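DUF1611 domain-containing protein (Anabaena variabilis, PDB 2OBN) is of unknown function but joins a Rossmann-like domain to a P-loop domain of the NTPase clan, and so may bind nucleotides. Local coordinates at residues 13-18 with 41-46; 36-41 with 72-77; 109-114 with 132-137; 248-253 with 287-292; 255-260 with 297-302. The protein carries 2 engineered substitutions. All blocks are in the same frame, centred on the assembly; numbering follows the deposited sequence.

Interaction 1 (13-18 with 41-46)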
# COMPACT_ATOMS: atom_id res chain seq x y z
N LEU B 13 -4.63 -7.12 27.86
CA LEU B 13 -5.92 -6.44 27.93
C LEU B 13 -6.75 -7.16 26.88
O LEU B 13 -6.41 -7.11 25.70
CB LEU B 13 -5.80 -4.95 27.60
CG LEU B 13 -7.08 -4.12 27.77
CD1 LEU B 13 -7.46 -4.02 29.26
CD2 LEU B 13 -6.94 -2.73 27.16
N LEU B 14 -7.81 -7.84 27.30
CA LEU B 14 -8.58 -8.66 26.36
C LEU B 14 -10.09 -8.62 26.64
O LEU B 14 -10.77 -9.63 26.42
CB LEU B 14 -8.03 -10.10 26.40
CG LEU B 14 -8.31 -11.15 25.30
CD1 LEU B 14 -8.08 -10.67 23.88
CD2 LEU B 14 -7.45 -12.38 25.55
N HIS B 15 -10.61 -7.47 27.09
CA HIS B 15 -12.05 -7.31 27.39
C HIS B 15 -12.90 -7.59 26.17
O HIS B 15 -12.74 -6.93 25.14
CB HIS B 15 -12.41 -5.90 27.87
CG HIS B 15 -11.82 -5.53 29.19
ND1 HIS B 15 -12.18 -6.14 30.37
CD2 HIS B 15 -10.91 -4.58 29.52
CE1 HIS B 15 -11.50 -5.60 31.36
NE2 HIS B 15 -10.72 -4.65 30.87
N GLU B 16 -13.83 -8.55 26.31
CA GLU B 16 -14.74 -8.97 25.23
C GLU B 16 -14.09 -9.72 24.06
O GLU B 16 -14.79 -10.16 23.16
CB GLU B 16 -15.53 -7.78 24.66
CG GLU B 16 -16.27 -6.97 25.71
CD GLU B 16 -17.18 -5.92 25.10
OE1 GLU B 16 -16.72 -5.14 24.23
OE2 GLU B 16 -18.36 -5.86 25.52
N GLY B 17 -12.76 -9.90 24.08
CA GLY B 17 -12.07 -10.60 23.02
C GLY B 17 -11.69 -12.05 23.29
O GLY B 17 -11.25 -12.72 22.35
N THR B 18 -11.81 -12.55 24.52
CA THR B 18 -11.42 -13.93 24.78
C THR B 18 -12.33 -14.90 24.03
O THR B 18 -11.84 -15.81 23.38
CB THR B 18 -11.39 -14.31 26.28
OG1 THR B 18 -10.65 -13.32 27.02
CG2 THR B 18 -10.73 -15.68 26.47
N ILE B 41 -6.90 -10.26 30.92
CA ILE B 41 -7.87 -9.32 31.48
C ILE B 41 -9.11 -9.28 30.60
O ILE B 41 -9.07 -8.76 29.48
CB ILE B 41 -7.24 -7.92 31.62
CG1 ILE B 41 -6.06 -7.98 32.60
CG2 ILE B 41 -8.27 -6.90 32.13
CD1 ILE B 41 -5.11 -6.79 32.48
N ASP B 42 -10.20 -9.84 31.11
CA ASP B 42 -11.48 -9.84 30.40
C ASP B 42 -12.62 -9.98 31.42
O ASP B 42 -12.81 -11.05 32.00
CB ASP B 42 -11.52 -10.96 29.36
CG ASP B 42 -12.80 -10.96 28.52
OD1 ASP B 42 -13.63 -10.04 28.66
OD2 ASP B 42 -12.98 -11.89 27.71
N ARG B 43 -13.36 -8.89 31.61
CA ARG B 43 -14.50 -8.82 32.55
C ARG B 43 -15.64 -9.81 32.25
O ARG B 43 -16.37 -10.19 33.15
CB ARG B 43 -15.04 -7.39 32.62
CG ARG B 43 -15.47 -6.80 31.28
CD ARG B 43 -16.04 -5.40 31.45
NE ARG B 43 -16.33 -4.83 30.14
CZ ARG B 43 -15.54 -4.01 29.43
NH1 ARG B 43 -14.37 -3.58 29.89
NH2 ARG B 43 -15.96 -3.61 28.24
N ASN B 44 -15.78 -10.19 30.99
CA ASN B 44 -16.76 -11.18 30.58
C ASN B 44 -16.37 -12.63 30.91
O ASN B 44 -17.22 -13.51 30.93
CB ASN B 44 -16.98 -11.10 29.06
CG ASN B 44 -17.64 -9.80 28.62
OD1 ASN B 44 -17.82 -8.88 29.40
ND2 ASN B 44 -18.03 -9.75 27.35
N CYS B 45 -15.09 -12.88 31.18
CA CYS B 45 -14.57 -14.24 31.41
C CYS B 45 -13.82 -14.46 32.73
O CYS B 45 -13.19 -15.50 32.91
CB CYS B 45 -13.65 -14.60 30.24
SG CYS B 45 -14.51 -14.66 28.66
N ALA B 46 -13.91 -13.52 33.65
CA ALA B 46 -13.17 -13.62 34.91
C ALA B 46 -13.43 -14.94 35.64
O ALA B 46 -14.58 -15.34 35.84
CB ALA B 46 -13.51 -12.43 35.81
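Asp42 holds CG anti to its backbone N (chi1 -176°), which carries its carboxylate across to the loop 14-18. Arg43 places CG in the crowded position between N and the carbonyl carbon (chi1 57°), then runs extended to NE and lays its guanidinium over the His15 ring. Asp42 OD1 accepts from Glu16 N at 2.8 Å, the donor above the carboxylate plane, and from Asn44 N, which closes an Asx turn. Its OD2 turns its anti lone pair to Thr18 OG1 at 2.8 Å, and takes a weak bond from Thr18 N. An alanine at Asp42 would remove both oxygens and would probably loosen the loop 14-18 and the Asx turn. Just past the parallel bridge of Leu13 with Ile41, Leu14 N donates to Ile41 O at 2.7 Å, where loops leave the adjacent parallel strands 10-13 and 37-41 of the Rossmann-like sheet; Thr18 and Cys45 pack on helix 50-54. The His15 ring has Ile41 O over one face and, over the opposite one, Arg43 NH1, 3.3 Å from His15 CG; ring and guanidinium planes differ by 24°. Near the ring plane, His15 ND1 accepts from Arg43 N at 3.2 Å, while NE2 is hydrogen-bonded to Glu95. With ND1 accepting, the geometry is consistent with a His15 proton on NE2, facing Glu95, and the guanidinium over the ring would likewise tend to disfavour a second positive charge.

Interaction 2 (36-41 with 72-77)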
# COMPACT_ATOMS: atom_id res chain seq x y z
N PRO B 36 6.32 -14.96 29.64
CA PRO B 36 5.55 -15.39 30.80
C PRO B 36 4.27 -14.55 30.96
O PRO B 36 4.29 -13.47 31.57
CB PRO B 36 6.53 -15.21 31.96
CG PRO B 36 7.49 -14.16 31.50
CD PRO B 36 7.51 -14.18 30.01
N ILE B 37 3.17 -15.03 30.39
CA ILE B 37 1.89 -14.33 30.49
C ILE B 37 1.22 -14.75 31.80
O ILE B 37 0.79 -15.90 31.95
CB ILE B 37 1.00 -14.63 29.27
CG1 ILE B 37 1.68 -14.07 28.00
CG2 ILE B 37 -0.39 -14.06 29.48
CD1 ILE B 37 1.09 -14.59 26.66
N VAL B 38 1.14 -13.80 32.74
CA VAL B 38 0.61 -14.03 34.09
C VAL B 38 -0.87 -13.70 34.29
O VAL B 38 -1.45 -14.03 35.33
CB VAL B 38 1.45 -13.28 35.17
CG1 VAL B 38 2.89 -13.69 35.07
CG2 VAL B 38 1.33 -11.75 35.06
N ALA B 39 -1.48 -13.01 33.34
CA ALA B 39 -2.91 -12.72 33.42
C ALA B 39 -3.51 -12.32 32.08
O ALA B 39 -2.83 -11.75 31.23
CB ALA B 39 -3.18 -11.63 34.46
N VAL B 40 -4.77 -12.68 31.92
CA VAL B 40 -5.62 -12.32 30.79
C VAL B 40 -6.71 -11.47 31.43
O VAL B 40 -7.37 -11.90 32.38
CB VAL B 40 -6.23 -13.54 30.11
CG1 VAL B 40 -7.38 -13.12 29.18
CG2 VAL B 40 -5.17 -14.32 29.34
N ILE B 41 -6.90 -10.26 30.92
CA ILE B 41 -7.87 -9.32 31.48
C ILE B 41 -9.11 -9.28 30.60
O ILE B 41 -9.07 -8.76 29.48
CB ILE B 41 -7.24 -7.92 31.62
CG1 ILE B 41 -6.06 -7.98 32.60
CG2 ILE B 41 -8.27 -6.90 32.13
CD1 ILE B 41 -5.11 -6.79 32.48
N TYR B 72 -0.90 -10.64 40.23
CA TYR B 72 0.05 -11.52 39.54
C TYR B 72 1.35 -10.83 39.15
O TYR B 72 2.20 -11.44 38.50
CB TYR B 72 -0.64 -12.13 38.31
CG TYR B 72 -1.82 -12.97 38.73
CD1 TYR B 72 -1.65 -14.27 39.16
CD2 TYR B 72 -3.10 -12.44 38.73
CE1 TYR B 72 -2.72 -15.04 39.57
CE2 TYR B 72 -4.19 -13.21 39.14
CZ TYR B 72 -3.99 -14.50 39.55
OH TYR B 72 -5.06 -15.27 39.96
N LYS B 73 1.48 -9.57 39.56
CA LYS B 73 2.68 -8.75 39.33
C LYS B 73 3.13 -8.64 37.87
O LYS B 73 4.30 -8.89 37.59
CB LYS B 73 3.84 -9.27 40.20
N PRO B 74 2.22 -8.26 36.96
CA PRO B 74 2.64 -8.08 35.57
C PRO B 74 3.48 -6.81 35.42
O PRO B 74 3.30 -5.84 36.16
CB PRO B 74 1.32 -7.93 34.79
CG PRO B 74 0.36 -7.39 35.79
CD PRO B 74 0.78 -7.97 37.13
N GLN B 75 4.40 -6.84 34.48
CA GLN B 75 5.29 -5.73 34.23
C GLN B 75 4.90 -4.95 32.97
O GLN B 75 5.29 -3.78 32.83
CB GLN B 75 6.72 -6.26 34.12
CG GLN B 75 7.26 -6.82 35.44
CD GLN B 75 8.46 -7.72 35.23
OE1 GLN B 75 8.35 -8.77 34.60
NE2 GLN B 75 9.61 -7.34 35.79
N VAL B 76 4.13 -5.59 32.09
CA VAL B 76 3.70 -4.99 30.83
C VAL B 76 2.24 -5.30 30.50
O VAL B 76 1.80 -6.43 30.65
CB VAL B 76 4.54 -5.53 29.65
CG1 VAL B 76 4.20 -4.77 28.35
CG2 VAL B 76 6.04 -5.45 29.96
N LEU B 77 1.49 -4.29 30.09
CA LEU B 77 0.12 -4.49 29.65
C LEU B 77 0.18 -4.45 28.14
O LEU B 77 0.64 -3.45 27.58
CB LEU B 77 -0.82 -3.39 30.15
CG LEU B 77 -2.28 -3.58 29.71
CD1 LEU B 77 -2.90 -4.74 30.45
CD2 LEU B 77 -3.12 -2.33 29.91
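The two backbones do not run as adjacent strands. Their CA atoms come nearest at Val38 and Tyr72, 6.0 Å apart, and Ile41 CA lies 9.5 Å from Leu77 CA, too wide for direct sheet pairing. Segment 36-41 is strand 37-41 preceded by Pro36, bent at Val38 (psi -12°); segment 72-77 passes through a loop, with positive phi at Lys73, before it enters strand 76-79. Contact is therefore made by apolar side chains at two places. At the first, Val38 sets CG2 in the crowded position between its N and carbonyl carbon, and this one methyl meets both Tyr72 CB (3.8 Å) and Pro74 CB (3.8 Å). The Val38 and Tyr72 side chains slide past each other in opposite directions, and the phenol end leads away from the strand. Tyr72 CB lies 3.6 Å from Val38 O, while Ala39 CB comes within 4.3 Å of Tyr72 CD2. At the second place, Ile41 and Leu77 cross at about a right angle, tip to tip, with Ile41 CD1 3.6 Å from Leu77 CD1. Strand 10-13 lies between strands 37-41 and 76-79 in the parallel sheet of the Rossmann-like domain, so the contact reaches past this middle strand, which bonds to strand 37-41 and whose Ala11 touches both Ile41 and Pro74. Ala69 of helix 66-69 packs on Ala39 and Ile41, and helix 92-101 meets Leu77 through Leu96 and Ala99.

Interaction 3 (109-114 with 132-137)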
# COMPACT_ATOMS: atom_id res chain seq x y z
N GLY B 109 -0.55 -2.25 19.73
CA GLY B 109 -0.55 -2.67 18.34
C GLY B 109 -1.56 -1.94 17.47
O GLY B 109 -1.62 -2.16 16.27
N LEU B 110 -2.36 -1.07 18.07
CA LEU B 110 -3.38 -0.34 17.35
C LEU B 110 -2.75 0.69 16.43
O LEU B 110 -1.60 1.07 16.64
CB LEU B 110 -4.31 0.38 18.33
CG LEU B 110 -5.09 -0.45 19.34
CD1 LEU B 110 -5.93 0.51 20.16
CD2 LEU B 110 -5.97 -1.46 18.66
N HIS B 111 -3.51 1.13 15.43
CA HIS B 111 -3.04 2.15 14.49
C HIS B 111 -2.78 3.48 15.19
O HIS B 111 -1.86 4.20 14.82
CB HIS B 111 -4.04 2.39 13.34
CG HIS B 111 -3.91 1.46 12.17
ND1 HIS B 111 -2.90 1.57 11.24
CD2 HIS B 111 -4.73 0.47 11.72
CE1 HIS B 111 -3.07 0.67 10.29
NE2 HIS B 111 -4.18 -0.01 10.55
N THR B 112 -3.62 3.82 16.16
CA THR B 112 -3.48 5.08 16.90
C THR B 112 -2.30 5.00 17.88
O THR B 112 -2.29 4.15 18.78
CB THR B 112 -4.77 5.41 17.68
OG1 THR B 112 -5.89 5.48 16.78
CG2 THR B 112 -4.64 6.73 18.43
N PRO B 113 -1.29 5.88 17.70
CA PRO B 113 -0.12 5.86 18.59
C PRO B 113 -0.40 6.45 19.98
O PRO B 113 -1.04 7.50 20.09
CB PRO B 113 0.89 6.71 17.83
CG PRO B 113 0.08 7.64 17.04
CD PRO B 113 -1.19 6.94 16.69
N LEU B 114 0.08 5.77 21.02
CA LEU B 114 -0.15 6.16 22.40
C LEU B 114 1.08 6.71 23.17
O LEU B 114 0.93 7.19 24.30
CB LEU B 114 -0.71 4.96 23.16
CG LEU B 114 -2.07 4.44 22.71
CD1 LEU B 114 -2.45 3.19 23.52
CD2 LEU B 114 -3.16 5.49 22.84
N ASP B 132 4.51 1.67 20.44
CA ASP B 132 3.55 1.74 19.35
C ASP B 132 4.13 0.88 18.25
O ASP B 132 4.94 1.34 17.42
CB ASP B 132 3.33 3.19 18.90
CG ASP B 132 2.68 4.05 19.98
OD1 ASP B 132 1.79 3.54 20.70
OD2 ASP B 132 3.03 5.24 20.09
N VAL B 133 3.71 -0.38 18.27
CA VAL B 133 4.19 -1.40 17.35
C VAL B 133 4.03 -1.01 15.89
O VAL B 133 4.92 -1.26 15.09
CB VAL B 133 3.45 -2.75 17.61
CG1 VAL B 133 3.88 -3.83 16.59
CG2 VAL B 133 3.68 -3.21 19.05
N ARG B 134 2.90 -0.37 15.54
CA ARG B 134 2.66 0.01 14.16
C ARG B 134 3.49 1.18 13.60
O ARG B 134 3.35 1.52 12.44
CB ARG B 134 1.16 0.22 13.89
CG ARG B 134 0.46 -1.05 13.44
CD ARG B 134 -1.04 -0.88 13.42
NE ARG B 134 -1.74 -1.90 12.64
CZ ARG B 134 -2.97 -2.35 12.91
NH1 ARG B 134 -3.64 -1.99 13.99
NH2 ARG B 134 -3.53 -3.24 12.11
N LYS B 135 4.37 1.78 14.41
CA LYS B 135 5.20 2.89 13.92
C LYS B 135 6.09 2.41 12.75
O LYS B 135 6.71 1.36 12.84
CB LYS B 135 6.05 3.48 15.05
CG LYS B 135 6.83 4.73 14.68
CD LYS B 135 7.56 5.32 15.89
CE LYS B 135 8.40 6.53 15.48
NZ LYS B 135 8.99 7.22 16.67
N GLU B 136 6.12 3.18 11.67
CA GLU B 136 6.86 2.81 10.47
C GLU B 136 8.37 2.71 10.73
O GLU B 136 8.94 3.57 11.40
CB GLU B 136 6.58 3.83 9.36
CG GLU B 136 7.24 3.53 8.04
CD GLU B 136 6.85 4.48 6.93
OE1 GLU B 136 5.64 4.78 6.76
OE2 GLU B 136 7.76 4.89 6.18
N PRO B 137 9.02 1.65 10.21
CA PRO B 137 10.48 1.61 10.40
C PRO B 137 11.18 2.81 9.74
O PRO B 137 10.66 3.40 8.78
CB PRO B 137 10.89 0.32 9.69
CG PRO B 137 9.66 -0.49 9.59
CD PRO B 137 8.53 0.47 9.48
O HOH W 1 0.91 0.82 17.31
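Arg134 and His111 form the first shell, stacked nearly parallel: ring and guanidinium centres are 3.7 Å apart and their planes differ by 9°. Arg134 CZ lies 3.5 Å from His111 CD2, and the aliphatic part joins in, since Arg134 CD makes a CH-pi contact over the same ring face, 3.9 Å from the ring centroid. The arginine chain is extended from CG to NE, which lets it run along the backbone of 109-111; there Arg134 NH1 donates a weak, bent bond to Gly109 O (3.1 Å, N-H...O angle 120°). A second polar joint lies at Asp132, whose OD1 accepts from Leu114 N at 2.8 Å in an almost straight bond (172°), with the donor above the carboxylate plane. Pro113 CB rests 3.4 Å from Asp132 OD2. A water bridges the backbones, lying within hydrogen-bonding distance of Leu110 O and accepting from Arg134 N at 2.9 Å.

Further out, Arg134 sits within a type I turn from Asp132 to Lys135, closed by Lys135 N to Asp132 O, which sets where its side chain leaves the backbone, and Asp204 makes a salt bridge with Arg134 NH2. Asn108 ND2 donates to Asp132 OD1, so this oxygen has two donors, and Asp132 OD2 accepts from Ala115 N. His111 NE2 is hydrogen-bonded to Asp209 of the second subunit, which places the stack at the dimer interface. The contact joins the loops that leave two neighbouring parallel strands of the Rossmann-like sheet, 105-108 and the outermost 130-132. Helix 191-197 packs on Val133, while helix 92-101 meets Leu114 through Trp93 and Leu96.

Interaction 4 (248-253 with 287-292)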
# COMPACT_ATOMS: atom_id res chain seq x y z
N LEU B 248 4.07 -7.33 -0.27
CA LEU B 248 4.68 -8.57 0.25
C LEU B 248 5.32 -9.36 -0.89
O LEU B 248 6.47 -9.77 -0.80
CB LEU B 248 3.66 -9.42 0.99
CG LEU B 248 3.30 -8.86 2.37
CD1 LEU B 248 2.10 -9.58 2.96
CD2 LEU B 248 4.47 -8.94 3.31
N ILE B 249 4.57 -9.53 -1.98
CA ILE B 249 5.04 -10.23 -3.17
C ILE B 249 6.21 -9.48 -3.86
O ILE B 249 7.21 -10.08 -4.22
CB ILE B 249 3.89 -10.43 -4.18
CG1 ILE B 249 2.90 -11.45 -3.62
CG2 ILE B 249 4.41 -10.90 -5.53
CD1 ILE B 249 1.63 -11.66 -4.48
N ARG B 250 6.05 -8.18 -4.05
CA ARG B 250 7.07 -7.39 -4.74
C ARG B 250 8.32 -7.25 -3.89
O ARG B 250 9.45 -7.42 -4.39
CB ARG B 250 6.50 -6.01 -5.10
CG ARG B 250 5.37 -6.05 -6.11
CD ARG B 250 5.90 -6.20 -7.55
NE ARG B 250 4.80 -6.28 -8.52
CZ ARG B 250 4.14 -7.40 -8.82
NH1 ARG B 250 4.49 -8.57 -8.28
NH2 ARG B 250 3.15 -7.34 -9.69
N GLY B 251 8.15 -6.94 -2.62
CA GLY B 251 9.31 -6.78 -1.74
C GLY B 251 10.10 -8.06 -1.49
O GLY B 251 11.32 -8.03 -1.49
N SER B 252 9.40 -9.19 -1.33
CA SER B 252 10.05 -10.45 -1.00
C SER B 252 10.49 -11.26 -2.20
O SER B 252 11.30 -12.16 -2.03
CB SER B 252 9.14 -11.32 -0.13
OG SER B 252 7.98 -11.74 -0.83
N GLN B 253 9.97 -10.96 -3.39
CA GLN B 253 10.33 -11.71 -4.62
C GLN B 253 10.24 -13.21 -4.31
O GLN B 253 11.21 -13.94 -4.47
CB GLN B 253 11.74 -11.31 -5.07
CG GLN B 253 11.87 -9.84 -5.45
CD GLN B 253 11.26 -9.51 -6.81
OE1 GLN B 253 11.78 -9.90 -7.85
NE2 GLN B 253 10.18 -8.73 -6.81
N GLU B 287 -0.72 -16.16 -9.14
CA GLU B 287 0.42 -16.48 -10.00
C GLU B 287 0.68 -15.38 -11.02
O GLU B 287 1.84 -15.02 -11.27
CB GLU B 287 0.25 -17.85 -10.67
CG GLU B 287 0.49 -18.98 -9.67
CD GLU B 287 0.36 -20.37 -10.27
OE1 GLU B 287 -0.11 -20.50 -11.43
OE2 GLU B 287 0.71 -21.34 -9.56
N THR B 288 -0.39 -14.84 -11.60
CA THR B 288 -0.32 -13.77 -12.58
C THR B 288 0.25 -12.50 -11.94
O THR B 288 1.06 -11.81 -12.57
CB THR B 288 -1.71 -13.52 -13.23
OG1 THR B 288 -2.07 -14.67 -14.02
CG2 THR B 288 -1.71 -12.28 -14.14
N VAL B 289 -0.19 -12.19 -10.71
CA VAL B 289 0.33 -11.04 -9.96
C VAL B 289 1.80 -11.25 -9.61
O VAL B 289 2.61 -10.36 -9.80
CB VAL B 289 -0.49 -10.76 -8.66
CG1 VAL B 289 0.16 -9.69 -7.77
CG2 VAL B 289 -1.91 -10.30 -9.00
N ALA B 290 2.14 -12.44 -9.13
CA ALA B 290 3.52 -12.73 -8.74
C ALA B 290 4.51 -12.70 -9.92
O ALA B 290 5.63 -12.23 -9.75
CB ALA B 290 3.60 -14.04 -7.99
N SER B 291 4.10 -13.17 -11.10
CA SER B 291 4.96 -13.11 -12.28
C SER B 291 4.86 -11.76 -13.00
O SER B 291 5.68 -11.46 -13.87
CB SER B 291 4.58 -14.19 -13.29
OG SER B 291 3.35 -13.87 -13.94
N GLY B 292 3.84 -10.96 -12.66
CA GLY B 292 3.62 -9.68 -13.33
C GLY B 292 3.46 -9.88 -14.82
O GLY B 292 4.03 -9.13 -15.62
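From CB, Arg250 sends CG anti to its carbonyl carbon, and a bend at chi2 (-80°) turns the chain out of helix 245-252 toward the end of helix 279-291. CG, CD and NE span the gap, and CZ is the first atom past CB to close on the other segment, 3.5 Å from Val289 O. At the tip the guanidinium grips this single oxygen end-on: NH1 donates at 3.0 Å and NH2 at 3.1 Å to Val289 O, which lies close to the guanidinium plane. The NH2 bond falls in the carbonyl plane of Val289, whereas NH1 stands above it. NH2 has a further acceptor in Leu237 O of the second subunit. One residue earlier, Ile249 packs with its methyls: CG2 lies 3.8 Å from Ala290 CA, and CD1 meets Val289 CG1 at 4.1 Å, the two side chains crossing at about a right angle. Val289 also touches Val289 of the second subunit.

The helix segments run at 38° to each other, their axes 10.1 Å apart at closest approach. Val289 O belongs to the last turn of its helix, whose end would probably make it a better acceptor for a charged group, and Gly292 N adds a weak bond to it. Gly292, with positive phi, is the C-prime residue of a Schellman motif, so the arrangement is a Schellman-terminated helix end held by an arginine, within the helical layer of a P-loop alpha/beta domain.

Interaction 5 (255-260 with 297-302)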
# COMPACT_ATOMS: atom_id res chain seq x y z
N THR B 255 9.90 -17.22 -3.95
CA THR B 255 10.23 -18.38 -4.81
C THR B 255 9.02 -19.34 -4.88
O THR B 255 8.81 -20.00 -5.90
CB THR B 255 11.51 -19.09 -4.33
OG1 THR B 255 11.39 -19.41 -2.94
CG2 THR B 255 12.71 -18.18 -4.51
N GLN B 256 8.25 -19.42 -3.81
CA GLN B 256 7.02 -20.24 -3.77
C GLN B 256 5.94 -19.53 -2.95
O GLN B 256 6.24 -18.75 -2.03
CB GLN B 256 7.25 -21.61 -3.12
CG GLN B 256 8.22 -22.57 -3.82
CD GLN B 256 9.68 -22.23 -3.62
OE1 GLN B 256 10.05 -21.59 -2.63
NE2 GLN B 256 10.52 -22.63 -4.57
N LEU B 257 4.68 -19.81 -3.30
CA LEU B 257 3.53 -19.29 -2.58
C LEU B 257 2.76 -20.47 -2.01
O LEU B 257 2.75 -21.54 -2.61
CB LEU B 257 2.60 -18.51 -3.52
CG LEU B 257 3.20 -17.28 -4.21
CD1 LEU B 257 2.23 -16.71 -5.25
CD2 LEU B 257 3.61 -16.20 -3.22
N VAL B 258 2.16 -20.27 -0.84
CA VAL B 258 1.27 -21.26 -0.23
C VAL B 258 -0.05 -20.51 -0.03
O VAL B 258 -0.09 -19.46 0.63
CB VAL B 258 1.81 -21.80 1.11
CG1 VAL B 258 0.78 -22.68 1.81
CG2 VAL B 258 3.10 -22.57 0.88
N LEU B 259 -1.11 -21.02 -0.63
CA LEU B 259 -2.42 -20.38 -0.55
C LEU B 259 -3.20 -20.92 0.65
O LEU B 259 -3.41 -22.11 0.77
CB LEU B 259 -3.20 -20.61 -1.86
CG LEU B 259 -4.63 -20.04 -1.96
CD1 LEU B 259 -4.66 -18.54 -1.71
CD2 LEU B 259 -5.25 -20.35 -3.31
N VAL B 260 -3.65 -20.02 1.53
CA VAL B 260 -4.42 -20.40 2.70
C VAL B 260 -5.91 -20.13 2.40
O VAL B 260 -6.25 -19.16 1.73
CB VAL B 260 -3.95 -19.66 3.96
CG1 VAL B 260 -4.59 -20.25 5.24
CG2 VAL B 260 -2.42 -19.70 4.06
N GLY B 297 9.93 -13.59 -12.49
CA GLY B 297 9.97 -15.01 -12.80
C GLY B 297 8.67 -15.68 -12.39
O GLY B 297 7.87 -15.12 -11.62
N THR B 298 8.44 -16.87 -12.93
CA THR B 298 7.26 -17.63 -12.59
C THR B 298 7.34 -17.97 -11.10
O THR B 298 8.39 -18.41 -10.64
CB THR B 298 7.18 -18.90 -13.43
OG1 THR B 298 7.18 -18.55 -14.82
CG2 THR B 298 5.91 -19.69 -13.13
N VAL B 299 6.27 -17.69 -10.35
CA VAL B 299 6.20 -18.02 -8.94
C VAL B 299 4.95 -18.89 -8.76
O VAL B 299 3.84 -18.41 -8.94
CB VAL B 299 6.08 -16.79 -8.06
CG1 VAL B 299 6.11 -17.18 -6.59
CG2 VAL B 299 7.20 -15.81 -8.37
N PRO B 300 5.12 -20.18 -8.43
CA PRO B 300 3.97 -21.05 -8.29
C PRO B 300 3.32 -21.09 -6.92
O PRO B 300 3.98 -20.87 -5.91
CB PRO B 300 4.56 -22.44 -8.56
CG PRO B 300 5.93 -22.34 -8.04
CD PRO B 300 6.39 -20.92 -8.26
N VAL B 301 2.01 -21.37 -6.92
CA VAL B 301 1.28 -21.70 -5.71
C VAL B 301 1.56 -23.21 -5.64
O VAL B 301 1.13 -23.99 -6.50
CB VAL B 301 -0.25 -21.38 -5.80
CG1 VAL B 301 -0.97 -21.89 -4.55
CG2 VAL B 301 -0.49 -19.84 -5.95
N VAL B 302 2.31 -23.63 -4.64
CA VAL B 302 2.77 -25.02 -4.57
C VAL B 302 1.86 -25.95 -3.82
O VAL B 302 2.04 -27.15 -3.87
CB VAL B 302 4.21 -25.14 -3.95
CG1 VAL B 302 5.21 -24.38 -4.80
CG2 VAL B 302 4.24 -24.66 -2.49
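The flat groups are the Gln256 amide and the peptide units of the two strands. Thr255 OG1 donates to Gln256 OE1 at 2.6 Å from above the amide carbonyl plane, 46° out of it, while Gln256 NE2 is hydrogen-bonded to Asn349. Leu257 N meets Pro300 O in the plane of that carbonyl, at 2.9 Å. Val302 N approaches Leu257 O nearly along the C=O axis, also at 2.9 Å, and Val301 CA adds a CA-H...O contact to the same oxygen. These bonds flank the parallel bridge of Leu257 with Val301 and join strands 256-262 and 301-307, the two strands of a beta-alpha-beta unit whose connecting helix is 279-291. On the face carrying Leu257 and Val301, Leu257 CG touches Val299 CG1 (3.8 Å) and Leu259 CB meets Val301 CG1 (3.7 Å); helix 279-291 covers Leu259, Val299 and Val301. Gln256, bent at chi2, brings CG to 3.6 Å from Val302 CG1. An alanine at Gln256 would remove the CG contact and both hydrogen bonds of the side-chain amide, and would probably loosen the tie to the chain end at Asn349. Helix 340-347 packs on Gln256, Val258 and Val302.

How the interactions relate
Along the chain, interactions 1 and 2 come first and their segments alternate, interaction 3 follows, and interactions 4 and 5 alternate in turn. The first three belong to the Rossmann-like parallel sheet: interactions 1 and 2 share Ile41 and have centres 13 Å apart, whereas interaction 3 joins loops near the other edge, about 22 Å from interaction 1 between centres. Interactions 4 and 5 lie in the P-loop domain, centres about 9 Å apart, and touch where Glu287 probably hydrogen-bonds Val301 N. Centres of interactions 1 and 5 are about 39 Å apart, on opposite sides of the chain's centre. Interactions 3 and 4 both meet the second subunit, so each domain contributes to the dimer.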